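Local coordinates for protein propionate kinase (Francisella tularensis subsp. tularensis, PDB 3KHY) that probably catalyses the reversible transfer of phosphate from ATP to acetate or propionate, giving an acyl phosphate and ADP with the help of magnesium ions, at residues A[354-359]-A[364-369]; A[329-334]-A[348-353]; A[302-307]-A[336-341]; A[214-219]-A[308-313]; A[184-187]-A[193-196]. All blocks are in the same frame, centred on the assembly; numbering follows the deposited sequence.

Contact 1 of 5, residues A[354-359]-A[364-369]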
# COMPACT_ATOMS: atom_id res chain seq x y z
N GLU A 354 4.48 30.75 1.48
CA GLU A 354 5.16 31.22 2.69
C GLU A 354 5.57 30.08 3.63
O GLU A 354 5.17 28.93 3.46
CB GLU A 354 4.29 32.23 3.46
CG GLU A 354 3.94 33.46 2.63
CD GLU A 354 3.37 34.59 3.47
OE1 GLU A 354 3.30 34.45 4.71
OE2 GLU A 354 3.00 35.63 2.88
N THR A 355 6.40 30.41 4.61
CA THR A 355 6.89 29.39 5.54
C THR A 355 5.73 28.68 6.20
O THR A 355 5.71 27.45 6.26
CB THR A 355 7.83 30.00 6.57
OG1 THR A 355 8.95 30.56 5.88
CG2 THR A 355 8.34 28.93 7.57
N PHE A 356 4.75 29.44 6.68
CA PHE A 356 3.51 28.85 7.18
C PHE A 356 2.35 29.21 6.25
O PHE A 356 2.18 30.37 5.88
CB PHE A 356 3.21 29.36 8.59
CG PHE A 356 4.12 28.79 9.65
CD1 PHE A 356 5.31 29.43 9.97
CD2 PHE A 356 3.78 27.63 10.31
CE1 PHE A 356 6.15 28.91 10.95
CE2 PHE A 356 4.63 27.10 11.31
CZ PHE A 356 5.81 27.74 11.62
N ILE A 357 1.55 28.22 5.86
CA ILE A 357 0.41 28.48 4.97
C ILE A 357 -0.94 28.04 5.54
O ILE A 357 -1.95 28.04 4.83
CB ILE A 357 0.59 27.83 3.57
CG1 ILE A 357 0.72 26.31 3.70
CG2 ILE A 357 1.82 28.43 2.87
CD1 ILE A 357 0.90 25.58 2.34
N ASN A 358 -0.95 27.67 6.81
CA ASN A 358 -2.19 27.28 7.47
C ASN A 358 -2.96 28.49 7.96
O ASN A 358 -2.39 29.55 8.20
CB ASN A 358 -1.92 26.37 8.67
CG ASN A 358 -0.90 26.96 9.62
OD1 ASN A 358 0.30 26.93 9.36
ND2 ASN A 358 -1.38 27.51 10.74
N SER A 359 -4.26 28.33 8.11
CA SER A 359 -5.06 29.40 8.70
C SER A 359 -5.04 29.27 10.22
O SER A 359 -4.31 28.45 10.78
CB SER A 359 -6.50 29.35 8.19
OG SER A 359 -7.16 28.19 8.66
N ASN A 364 -0.23 23.26 11.95
CA ASN A 364 0.71 24.00 11.12
C ASN A 364 0.90 23.31 9.79
O ASN A 364 1.02 22.07 9.74
CB ASN A 364 2.07 24.13 11.79
CG ASN A 364 2.04 25.06 12.98
OD1 ASN A 364 1.29 26.03 12.99
ND2 ASN A 364 2.88 24.77 13.99
N ILE A 365 0.94 24.09 8.72
CA ILE A 365 1.24 23.59 7.39
C ILE A 365 2.33 24.49 6.84
O ILE A 365 2.20 25.71 6.85
CB ILE A 365 0.01 23.64 6.46
CG1 ILE A 365 -1.17 22.88 7.08
CG2 ILE A 365 0.36 23.07 5.07
CD1 ILE A 365 -2.54 23.29 6.54
N MSE A 366 3.42 23.89 6.36
CA MSE A 366 4.60 24.66 6.00
C MSE A 366 5.04 24.36 4.59
O MSE A 366 4.69 23.33 4.03
CB MSE A 366 5.77 24.36 6.95
CG MSE A 366 5.42 24.55 8.41
SE MSE A 366 6.88 24.17 9.66
CE MSE A 366 8.07 25.68 9.19
N VAL A 367 5.79 25.29 4.02
CA VAL A 367 6.52 25.06 2.80
C VAL A 367 7.98 25.34 3.10
O VAL A 367 8.33 26.45 3.52
CB VAL A 367 6.06 25.98 1.66
CG1 VAL A 367 6.89 25.72 0.42
CG2 VAL A 367 4.58 25.77 1.37
N ILE A 368 8.84 24.35 2.87
CA ILE A 368 10.26 24.50 3.12
C ILE A 368 11.00 23.97 1.90
O ILE A 368 10.74 22.85 1.44
CB ILE A 368 10.69 23.69 4.37
CG1 ILE A 368 9.94 24.20 5.61
CG2 ILE A 368 12.21 23.75 4.57
CD1 ILE A 368 10.34 23.46 6.92
N ALA A 369 11.90 24.77 1.35
CA ALA A 369 12.62 24.37 0.14
C ALA A 369 13.63 23.30 0.50
O ALA A 369 14.36 23.44 1.47
CB ALA A 369 13.31 25.58 -0.48
O HOH W 1 10.58 27.99 4.60

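Contact 2 of 5, residues A[329-334]-A[348-353]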
# COMPACT_ATOMS: atom_id res chain seq x y z
N ASN A 329 -1.94 25.36 -6.04
CA ASN A 329 -3.21 24.69 -6.30
C ASN A 329 -3.22 23.25 -5.77
O ASN A 329 -4.24 22.75 -5.28
CB ASN A 329 -3.51 24.69 -7.81
CG ASN A 329 -2.45 23.91 -8.62
OD1 ASN A 329 -1.25 24.16 -8.51
ND2 ASN A 329 -2.92 22.96 -9.44
N ILE A 330 -2.08 22.58 -5.89
CA ILE A 330 -1.97 21.20 -5.43
C ILE A 330 -1.97 21.11 -3.90
O ILE A 330 -2.62 20.24 -3.32
CB ILE A 330 -0.70 20.52 -5.97
CG1 ILE A 330 -0.73 20.46 -7.49
CG2 ILE A 330 -0.56 19.13 -5.37
CD1 ILE A 330 -1.92 19.75 -8.06
N ARG A 331 -1.24 21.99 -3.24
CA ARG A 331 -1.27 22.05 -1.79
C ARG A 331 -2.70 22.35 -1.30
O ARG A 331 -3.18 21.73 -0.36
CB ARG A 331 -0.30 23.12 -1.29
CG ARG A 331 1.19 22.83 -1.57
CD ARG A 331 2.09 23.80 -0.77
NE ARG A 331 1.81 25.20 -1.13
CZ ARG A 331 2.61 26.00 -1.83
NH1 ARG A 331 3.79 25.58 -2.28
NH2 ARG A 331 2.22 27.25 -2.08
N LYS A 332 -3.38 23.29 -1.96
CA LYS A 332 -4.75 23.63 -1.59
C LYS A 332 -5.66 22.39 -1.71
O LYS A 332 -6.51 22.15 -0.87
CB LYS A 332 -5.27 24.75 -2.49
CG LYS A 332 -6.78 24.99 -2.40
CD LYS A 332 -7.22 26.08 -3.38
CE LYS A 332 -8.70 26.39 -3.24
NZ LYS A 332 -9.17 27.35 -4.29
N ASN A 333 -5.46 21.62 -2.77
CA ASN A 333 -6.30 20.47 -3.01
C ASN A 333 -6.04 19.42 -1.93
O ASN A 333 -6.97 18.89 -1.33
CB ASN A 333 -6.02 19.90 -4.40
CG ASN A 333 -6.99 18.80 -4.79
OD1 ASN A 333 -7.23 17.86 -4.03
ND2 ASN A 333 -7.57 18.92 -5.98
N ILE A 334 -4.77 19.16 -1.65
CA ILE A 334 -4.44 18.19 -0.60
C ILE A 334 -5.00 18.60 0.77
O ILE A 334 -5.57 17.78 1.48
CB ILE A 334 -2.92 17.99 -0.53
CG1 ILE A 334 -2.45 17.27 -1.81
CG2 ILE A 334 -2.54 17.17 0.70
CD1 ILE A 334 -0.94 17.28 -1.99
N GLN A 348 -4.02 33.39 0.86
CA GLN A 348 -3.03 34.40 0.49
C GLN A 348 -1.61 33.93 0.88
O GLN A 348 -0.66 34.09 0.12
CB GLN A 348 -3.40 35.77 1.08
CG GLN A 348 -2.40 36.90 0.83
CD GLN A 348 -2.33 37.35 -0.63
OE1 GLN A 348 -3.24 37.08 -1.42
NE2 GLN A 348 -1.25 38.05 -0.98
N LYS A 349 -1.46 33.33 2.06
CA LYS A 349 -0.16 32.76 2.43
C LYS A 349 0.23 31.64 1.48
O LYS A 349 1.37 31.56 1.04
CB LYS A 349 -0.18 32.28 3.89
CG LYS A 349 -0.33 33.44 4.88
CD LYS A 349 -0.79 33.02 6.28
CE LYS A 349 -0.89 34.27 7.20
NZ LYS A 349 -1.57 34.04 8.52
N ASN A 350 -0.73 30.78 1.15
CA ASN A 350 -0.46 29.72 0.18
C ASN A 350 -0.01 30.30 -1.16
O ASN A 350 0.91 29.78 -1.80
CB ASN A 350 -1.70 28.83 0.00
CG ASN A 350 -1.43 27.61 -0.85
OD1 ASN A 350 -0.36 27.01 -0.77
ND2 ASN A 350 -2.42 27.22 -1.67
N SER A 351 -0.64 31.39 -1.59
CA SER A 351 -0.36 31.95 -2.90
C SER A 351 1.10 32.37 -3.04
O SER A 351 1.65 32.34 -4.14
CB SER A 351 -1.29 33.14 -3.22
OG SER A 351 -0.91 34.28 -2.46
N ASN A 352 1.72 32.76 -1.94
CA ASN A 352 3.14 33.08 -1.97
C ASN A 352 4.06 32.01 -1.40
O ASN A 352 5.22 32.28 -1.10
CB ASN A 352 3.40 34.43 -1.28
CG ASN A 352 2.99 35.60 -2.15
OD1 ASN A 352 3.30 35.63 -3.34
ND2 ASN A 352 2.26 36.54 -1.57
N SER A 353 3.54 30.79 -1.24
CA SER A 353 4.36 29.69 -0.71
C SER A 353 5.16 30.13 0.52
O SER A 353 6.37 29.91 0.60
CB SER A 353 5.31 29.16 -1.79
OG SER A 353 4.60 28.68 -2.93

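Contact 3 of 5, residues A[302-307]-A[336-341]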
# COMPACT_ATOMS: atom_id res chain seq x y z
N LYS A 302 -4.38 10.61 2.18
CA LYS A 302 -4.50 9.33 2.88
C LYS A 302 -3.25 8.94 3.69
O LYS A 302 -3.36 8.42 4.80
CB LYS A 302 -4.90 8.19 1.92
CG LYS A 302 -6.41 8.15 1.69
CD LYS A 302 -6.80 7.07 0.71
CE LYS A 302 -6.60 5.68 1.30
NZ LYS A 302 -7.02 4.67 0.30
N PHE A 303 -2.07 9.19 3.12
CA PHE A 303 -0.82 8.92 3.83
C PHE A 303 -0.65 9.86 5.02
O PHE A 303 -0.24 9.44 6.09
CB PHE A 303 0.40 9.01 2.88
CG PHE A 303 0.76 7.70 2.22
CD1 PHE A 303 1.68 6.83 2.80
CD2 PHE A 303 0.14 7.32 1.03
CE1 PHE A 303 1.99 5.62 2.20
CE2 PHE A 303 0.47 6.12 0.42
CZ PHE A 303 1.39 5.27 1.00
N VAL A 304 -0.92 11.15 4.82
CA VAL A 304 -0.86 12.09 5.91
C VAL A 304 -1.74 11.61 7.05
O VAL A 304 -1.30 11.52 8.20
CB VAL A 304 -1.35 13.48 5.49
CG1 VAL A 304 -1.49 14.38 6.72
CG2 VAL A 304 -0.39 14.09 4.47
N ALA A 305 -2.99 11.29 6.73
CA ALA A 305 -3.93 10.79 7.74
C ALA A 305 -3.40 9.55 8.46
O ALA A 305 -3.51 9.42 9.69
CB ALA A 305 -5.29 10.50 7.12
N SER A 306 -2.81 8.63 7.69
CA SER A 306 -2.33 7.37 8.26
C SER A 306 -1.16 7.62 9.21
O SER A 306 -0.98 6.90 10.19
CB SER A 306 -1.92 6.36 7.18
OG SER A 306 -0.57 6.53 6.79
N TYR A 307 -0.36 8.63 8.91
CA TYR A 307 0.79 8.98 9.76
C TYR A 307 0.43 9.74 11.04
O TYR A 307 1.27 9.89 11.93
CB TYR A 307 1.83 9.76 8.96
CG TYR A 307 2.57 8.93 7.91
CD1 TYR A 307 2.29 7.57 7.74
CD2 TYR A 307 3.52 9.51 7.08
CE1 TYR A 307 2.97 6.81 6.76
CE2 TYR A 307 4.19 8.78 6.12
CZ TYR A 307 3.92 7.44 5.96
OH TYR A 307 4.61 6.73 4.99
N SER A 336 -7.48 20.60 1.38
CA SER A 336 -8.93 20.47 1.25
C SER A 336 -9.39 19.07 1.66
O SER A 336 -10.38 18.90 2.38
CB SER A 336 -9.35 20.74 -0.19
OG SER A 336 -10.75 20.71 -0.31
N LYS A 337 -8.65 18.06 1.22
CA LYS A 337 -9.04 16.68 1.51
C LYS A 337 -8.76 16.28 2.96
O LYS A 337 -9.20 15.23 3.42
CB LYS A 337 -8.37 15.72 0.51
CG LYS A 337 -8.99 15.85 -0.89
CD LYS A 337 -8.27 15.04 -1.95
CE LYS A 337 -9.13 14.94 -3.22
NZ LYS A 337 -9.59 16.27 -3.75
N LEU A 338 -8.00 17.12 3.67
CA LEU A 338 -7.64 16.86 5.06
C LEU A 338 -8.50 17.68 6.03
O LEU A 338 -8.19 17.78 7.21
CB LEU A 338 -6.16 17.15 5.29
CG LEU A 338 -5.22 16.11 4.68
CD1 LEU A 338 -3.79 16.66 4.54
CD2 LEU A 338 -5.22 14.80 5.47
N ALA A 339 -9.59 18.24 5.53
CA ALA A 339 -10.46 19.09 6.35
C ALA A 339 -10.93 18.39 7.64
O ALA A 339 -10.94 19.01 8.70
CB ALA A 339 -11.66 19.57 5.53
N ASN A 340 -11.30 17.12 7.55
CA ASN A 340 -11.84 16.43 8.73
C ASN A 340 -10.78 16.15 9.80
O ASN A 340 -11.11 15.72 10.91
CB ASN A 340 -12.57 15.14 8.35
CG ASN A 340 -13.81 15.41 7.52
OD1 ASN A 340 -14.54 16.36 7.77
ND2 ASN A 340 -14.05 14.54 6.53
N LEU A 341 -9.52 16.38 9.46
CA LEU A 341 -8.43 16.14 10.40
C LEU A 341 -7.86 17.43 10.99
O LEU A 341 -6.77 17.41 11.58
CB LEU A 341 -7.30 15.36 9.74
CG LEU A 341 -7.39 13.83 9.69
CD1 LEU A 341 -8.64 13.40 8.96
CD2 LEU A 341 -6.16 13.25 9.01

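Contact 4 of 5, residues A[214-219]-A[308-313]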
# COMPACT_ATOMS: atom_id res chain seq x y z
N LYS A 214 13.71 11.70 13.80
CA LYS A 214 14.01 10.42 13.16
C LYS A 214 12.84 9.85 12.33
O LYS A 214 11.69 9.89 12.75
CB LYS A 214 14.41 9.39 14.21
CG LYS A 214 15.69 9.76 14.97
CD LYS A 214 15.99 8.73 16.05
CE LYS A 214 17.31 9.05 16.75
NZ LYS A 214 17.95 7.82 17.31
N SER A 215 13.16 9.31 11.15
CA SER A 215 12.16 8.66 10.31
C SER A 215 11.59 7.42 11.03
O SER A 215 12.34 6.60 11.55
CB SER A 215 12.79 8.24 8.97
OG SER A 215 11.86 7.49 8.19
N ILE A 216 10.27 7.32 11.10
CA ILE A 216 9.62 6.16 11.69
C ILE A 216 8.80 5.38 10.65
O ILE A 216 8.52 4.21 10.84
CB ILE A 216 8.73 6.56 12.90
CG1 ILE A 216 8.31 5.33 13.70
CG2 ILE A 216 7.49 7.33 12.45
CD1 ILE A 216 7.64 5.69 15.03
N ASP A 217 8.42 6.04 9.56
CA ASP A 217 7.66 5.38 8.49
C ASP A 217 7.80 6.24 7.24
O ASP A 217 8.02 7.44 7.34
CB ASP A 217 6.19 5.25 8.91
CG ASP A 217 5.43 4.16 8.14
OD1 ASP A 217 5.94 3.59 7.14
OD2 ASP A 217 4.27 3.89 8.53
N THR A 218 7.70 5.63 6.07
CA THR A 218 7.83 6.36 4.83
C THR A 218 7.16 5.58 3.73
O THR A 218 6.94 4.36 3.85
CB THR A 218 9.32 6.62 4.51
OG1 THR A 218 9.41 7.55 3.44
CG2 THR A 218 10.02 5.31 4.13
N SER A 219 6.85 6.27 2.63
CA SER A 219 5.93 5.73 1.62
C SER A 219 6.57 4.89 0.51
O SER A 219 5.92 3.99 -0.04
CB SER A 219 5.05 6.84 1.04
OG SER A 219 5.83 7.74 0.27
N MSE A 308 -0.80 10.22 11.14
CA MSE A 308 -1.22 10.89 12.37
C MSE A 308 -1.08 9.97 13.60
O MSE A 308 -0.91 10.45 14.71
CB MSE A 308 -2.67 11.39 12.25
CG MSE A 308 -2.86 12.43 11.15
SE MSE A 308 -1.74 14.02 11.43
CE MSE A 308 -2.83 14.88 12.83
N ILE A 309 -1.11 8.65 13.40
CA ILE A 309 -0.96 7.73 14.53
C ILE A 309 0.33 7.93 15.32
O ILE A 309 0.38 7.59 16.51
CB ILE A 309 -0.98 6.24 14.13
CG1 ILE A 309 0.18 5.92 13.19
CG2 ILE A 309 -2.32 5.84 13.54
CD1 ILE A 309 0.40 4.41 13.00
N TYR A 310 1.37 8.45 14.67
CA TYR A 310 2.69 8.55 15.33
C TYR A 310 2.86 9.76 16.24
O TYR A 310 3.90 9.90 16.89
CB TYR A 310 3.83 8.56 14.31
CG TYR A 310 3.85 7.34 13.42
CD1 TYR A 310 4.11 6.08 13.95
CD2 TYR A 310 3.60 7.45 12.05
CE1 TYR A 310 4.12 4.95 13.14
CE2 TYR A 310 3.60 6.33 11.24
CZ TYR A 310 3.86 5.08 11.79
OH TYR A 310 3.88 3.96 10.99
N PHE A 311 1.86 10.63 16.32
CA PHE A 311 2.07 11.91 16.96
C PHE A 311 1.11 12.21 18.10
O PHE A 311 -0.11 12.27 17.89
CB PHE A 311 1.99 13.04 15.92
CG PHE A 311 2.99 12.91 14.81
CD1 PHE A 311 4.29 13.39 14.97
CD2 PHE A 311 2.64 12.31 13.61
CE1 PHE A 311 5.24 13.26 13.96
CE2 PHE A 311 3.58 12.19 12.58
CZ PHE A 311 4.88 12.67 12.76
N ASN A 312 1.65 12.42 19.29
CA ASN A 312 0.86 12.99 20.37
C ASN A 312 0.52 14.42 19.98
O ASN A 312 -0.62 14.87 20.12
CB ASN A 312 1.64 12.98 21.68
CG ASN A 312 0.86 13.60 22.82
OD1 ASN A 312 -0.20 13.10 23.19
ND2 ASN A 312 1.37 14.69 23.37
N LYS A 313 1.52 15.12 19.47
CA LYS A 313 1.36 16.49 18.99
C LYS A 313 2.12 16.66 17.69
O LYS A 313 3.36 16.63 17.67
CB LYS A 313 1.87 17.48 20.04
CG LYS A 313 1.81 18.95 19.61
CD LYS A 313 2.30 19.86 20.74
CE LYS A 313 2.49 21.30 20.28
NZ LYS A 313 3.26 22.11 21.29

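Contact 5 of 5, residues A[184-187]-A[193-196]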
# COMPACT_ATOMS: atom_id res chain seq x y z
N GLN A 184 15.51 21.51 8.88
CA GLN A 184 15.14 22.92 8.72
C GLN A 184 13.88 23.23 9.53
O GLN A 184 13.78 24.28 10.15
CB GLN A 184 14.94 23.29 7.25
CG GLN A 184 16.21 23.21 6.42
CD GLN A 184 17.31 24.12 6.96
OE1 GLN A 184 18.43 23.69 7.19
NE2 GLN A 184 16.97 25.38 7.19
N ALA A 185 12.94 22.29 9.53
CA ALA A 185 11.69 22.47 10.27
C ALA A 185 12.00 22.62 11.76
O ALA A 185 11.38 23.41 12.46
CB ALA A 185 10.75 21.30 10.04
N ALA A 186 12.98 21.85 12.22
CA ALA A 186 13.38 21.90 13.63
C ALA A 186 13.93 23.28 14.00
O ALA A 186 13.71 23.76 15.10
CB ALA A 186 14.40 20.81 13.94
N LYS A 187 14.65 23.91 13.07
CA LYS A 187 15.17 25.25 13.34
C LYS A 187 14.06 26.28 13.52
O LYS A 187 14.23 27.28 14.22
CB LYS A 187 16.10 25.71 12.22
CG LYS A 187 17.37 24.90 12.07
CD LYS A 187 18.27 25.53 11.02
CE LYS A 187 19.23 24.51 10.43
NZ LYS A 187 19.94 25.06 9.23
N LYS A 193 13.92 18.60 18.38
CA LYS A 193 13.91 18.14 16.99
C LYS A 193 12.47 18.07 16.50
O LYS A 193 11.53 18.08 17.30
CB LYS A 193 14.59 16.78 16.84
CG LYS A 193 16.10 16.79 17.11
CD LYS A 193 16.76 18.00 16.48
CE LYS A 193 18.26 18.06 16.78
NZ LYS A 193 18.81 19.42 16.51
N ALA A 194 12.28 17.99 15.18
CA ALA A 194 10.96 18.13 14.60
C ALA A 194 10.07 16.89 14.76
O ALA A 194 10.54 15.75 14.68
CB ALA A 194 11.06 18.53 13.13
N ASN A 195 8.79 17.13 15.02
CA ASN A 195 7.79 16.09 14.93
C ASN A 195 6.90 16.47 13.77
O ASN A 195 5.91 17.19 13.93
CB ASN A 195 6.98 15.99 16.22
CG ASN A 195 7.83 15.55 17.40
OD1 ASN A 195 8.42 14.47 17.39
ND2 ASN A 195 7.91 16.40 18.41
N VAL A 196 7.27 16.00 12.59
CA VAL A 196 6.65 16.50 11.37
C VAL A 196 6.36 15.39 10.39
O VAL A 196 6.97 14.32 10.43
CB VAL A 196 7.52 17.58 10.68
CG1 VAL A 196 7.57 18.86 11.52
CG2 VAL A 196 8.94 17.06 10.38

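Contact 1 of 5, residues A[354-359]-A[364-369]
Phe356 lies opposite Met366 in a single antiparallel beta bridge, through which residues 354-359 flank strand 365-367, an edge strand of a five-stranded mixed sheet. The two form a non-hydrogen-bonded pair, with backbone bonds on either side of it. Ile357 N gives a nearly straight bond to Ile365 O (2.8 Å, 173°), and Val367 N is bonded to Thr355 O. The tight part of the contact lies on the side of Ile357, Ile365 and Val367. Here Ile357 CG1, held between its own backbone N and carbonyl carbon (chi1 61°), comes within 3.5 Å of Ile365 CG2, and its CD1 leans on Val367 CG2. Arg331 and Ile335 of helix 328-337 close in around this group. On the Phe356 side the packing is looser, and Phe356, Asn364 and Thr355 are partly exposed although Met366 is buried. The methyl CE of Met366, a selenomethionine, sits over one ring face, 4.3 Å from the centroid of Phe356, a CH-pi contact, while the selenium lies oblique to the ring in a Met-aromatic contact. Asn364 CG meets the ring at its edge. At the Thr355 end, a water donates to Val367 O and is weakly bonded to Thr355 OG1. Beyond the bridge a side chain takes over from the backbone: Asn358 OD1 receives Ile365 N at 3.0 Å, the nitrogen lying above the amide carbonyl plane, while Asn358 ND2 is bonded to Ser359 O.

Contact 2 of 5, residues A[329-334]-A[348-353]
Arg331 and Asn350 supply most of the hydrogen bonding between helix 328-337 and the end of helix 347-351. Among the side-chain bonds, NE and NH2 of Arg331 both grip the single atom Asn350 OD1, at 2.8 and 2.9 Å respectively. The oxygen lies in the guanidinium plane, although that plane stands 74° from the amide. Asn350 can meet this edge because its CG swings away from its backbone N (chi1 -173°), projecting OD1 across the gap. Arg331 NH2 gives a third bond, to Ser353 OG at 2.9 Å. Bonds involving backbone form a second group. They include a weak one from Arg331 NH2 to Asn350 O, the carbonyl that also accepts Ser353 N in the Schellman motif ending helix 347-351. Ser353, with positive phi, is the C-prime residue of that motif. The arginine therefore bonds the helix terminus, through Asn350 O and Ser353 OG, as well as the Asn350 side chain. Further backbone partners lie just outside: Gly324 O takes Arg331 NH1, Glu325 O is bonded to Ser353 OG, and Ala328 O takes Asn350 ND2. Gly324 and Glu325, in the short helix 321-326, belong to the predicted ATP site. Van der Waals contact is slight by comparison, with Lys332 CB lying 3.9 Å from Asn350 ND2.

Contact 3 of 5, residues A[302-307]-A[336-341]
Leu341 and Ala305 meet because of two torsions in the leucine: chi1 of -85° sets CG beside the backbone N, and chi2 of 59° then turns CD2 onto the alanine methyl. For Val304 the first torsion (171°) carries CG1 away from its backbone N, toward the two branches of Leu338. The outcome is two small apolar contacts, one turn of chain apart on the leucine side. Val304 CG1 lies against both methyls of Leu338, 3.9 Å from CD1 and 4.0 Å from CD2, the side chains meeting at a slant. Ala305 CB and Leu341 CD2 are only 3.4 Å apart, closer than carbon atoms usually come, which marks the tightest point of the contact. In the fold, these pairs join the C-terminal part of helix 287-307 to the end of helix 328-337 and the short 3-10 turn that follows. Both helices lie on one face of the five-stranded sheet, where Val304 and Leu338 each rest on Leu317 of strand 316-320. The second subunit lies alongside: Ser306 packs on its own counterpart there, and Asn340 ND2 is bonded to Ile309 O of that subunit. No hydrogen bond joins the two segments, so the direct contact rests on the fit of apolar side chains, largely buried between sheet and dimer interface, and not on directional bonding.

Contact 4 of 5, residues A[214-219]-A[308-313]
Tyr310 is met by Ile216 over its ring and by Asp217 at its hydroxyl. In Ile216, chi1 of -168° sends CG1 off from the backbone N and leaves CG2 directed at the ring, where it sits nearly over the centre, 3.8 Å from the centroid of Tyr310 in a CH-pi contact. The other branch ends in CD1, 3.7 Å from Tyr310 CD1, so both branches lie on the same face of the ring, CG2 near its centre and CD1 toward its rim. Ile309 CG1 lies over the opposite face of the Tyr310 ring, which is thus sandwiched between two isoleucines. Asp217 approaches differently. With CG turned away from its backbone N (chi1 -159°), its carboxylate is brought to the tyrosine hydroxyl, its plane 80° from the ring, and OD2 accepts a very short bond from Tyr310 OH, at 2.5 Å. The same OD2 forms a salt bridge with Lys302 of the second subunit, whose charge would be expected to favour the ionised carboxylate. The other oxygen, OD1, takes a weak bond from Thr218 N. Here an edge strand of the five-stranded sheet, 214-218, is joined to the loop following helix 287-307, an arrangement that belongs to the subunit interface of this homodimeric acetokinase-family enzyme.

Contact 5 of 5, residues A[184-187]-A[193-196]
Ala186 meets a flat group of the backbone, the peptide joining Lys193 to Ala194; no ring or amide side chain takes part in the contact. The methyl CB of Ala186 stands off one side of that peptide plane and approaches it obliquely, 3.7 Å from Ala194 N. At the peptide's margins it also nears Lys193 CA (4.1 Å), while Ala194 CB reaches back to the helix backbone, 3.9 Å from Ala186 N. With methyl groups on both sides the chains can come close, and the CA atoms of Ala186 and Ala194 are just 4.6 Å apart. The setting is the turn from helix 175-188 into strand 196-201, a central strand of the five-stranded sheet in this member of the actin-like ATPase clan. As the chain doubles back, residues 193-195 run past the last part of the helix they have just left. One residue earlier on the helix, Ala185 CB faces two neighbours, 4.2 Å from Ala194 CB and 4.3 Å from Val196 CG1. Residues 194-196 are also bonded to the neighbouring hairpin: Val196 through its backbone to Val210 of strand 205-211, and, in the turn of the hairpin, Ala194 to Gly213 and Asn195 OD1 to the backbone N of Asp212.

In the fold
All five contacts gather around the five-stranded sheet of one acetokinase-family chain. Along the sequence contact 5 comes first, leading into strand 196-201; contacts 4 and 3 alternate their segments, as do 3 and 2, and contact 1 closes the series. Contacts 1 and 4 sit at opposite edges of the sheet, on strands 365-367 and 214-218, with centres 19 Å apart. Contacts 2 and 3 share helix 328-337, their centres 16 Å apart. Contacts 1 and 2, at 9 Å, touch near the predicted ATP-binding residues of helix 321-326, whereas contacts 3 and 4 touch each other and the second subunit. The sheet and its helices thus connect the predicted nucleotide site with the dimer interface.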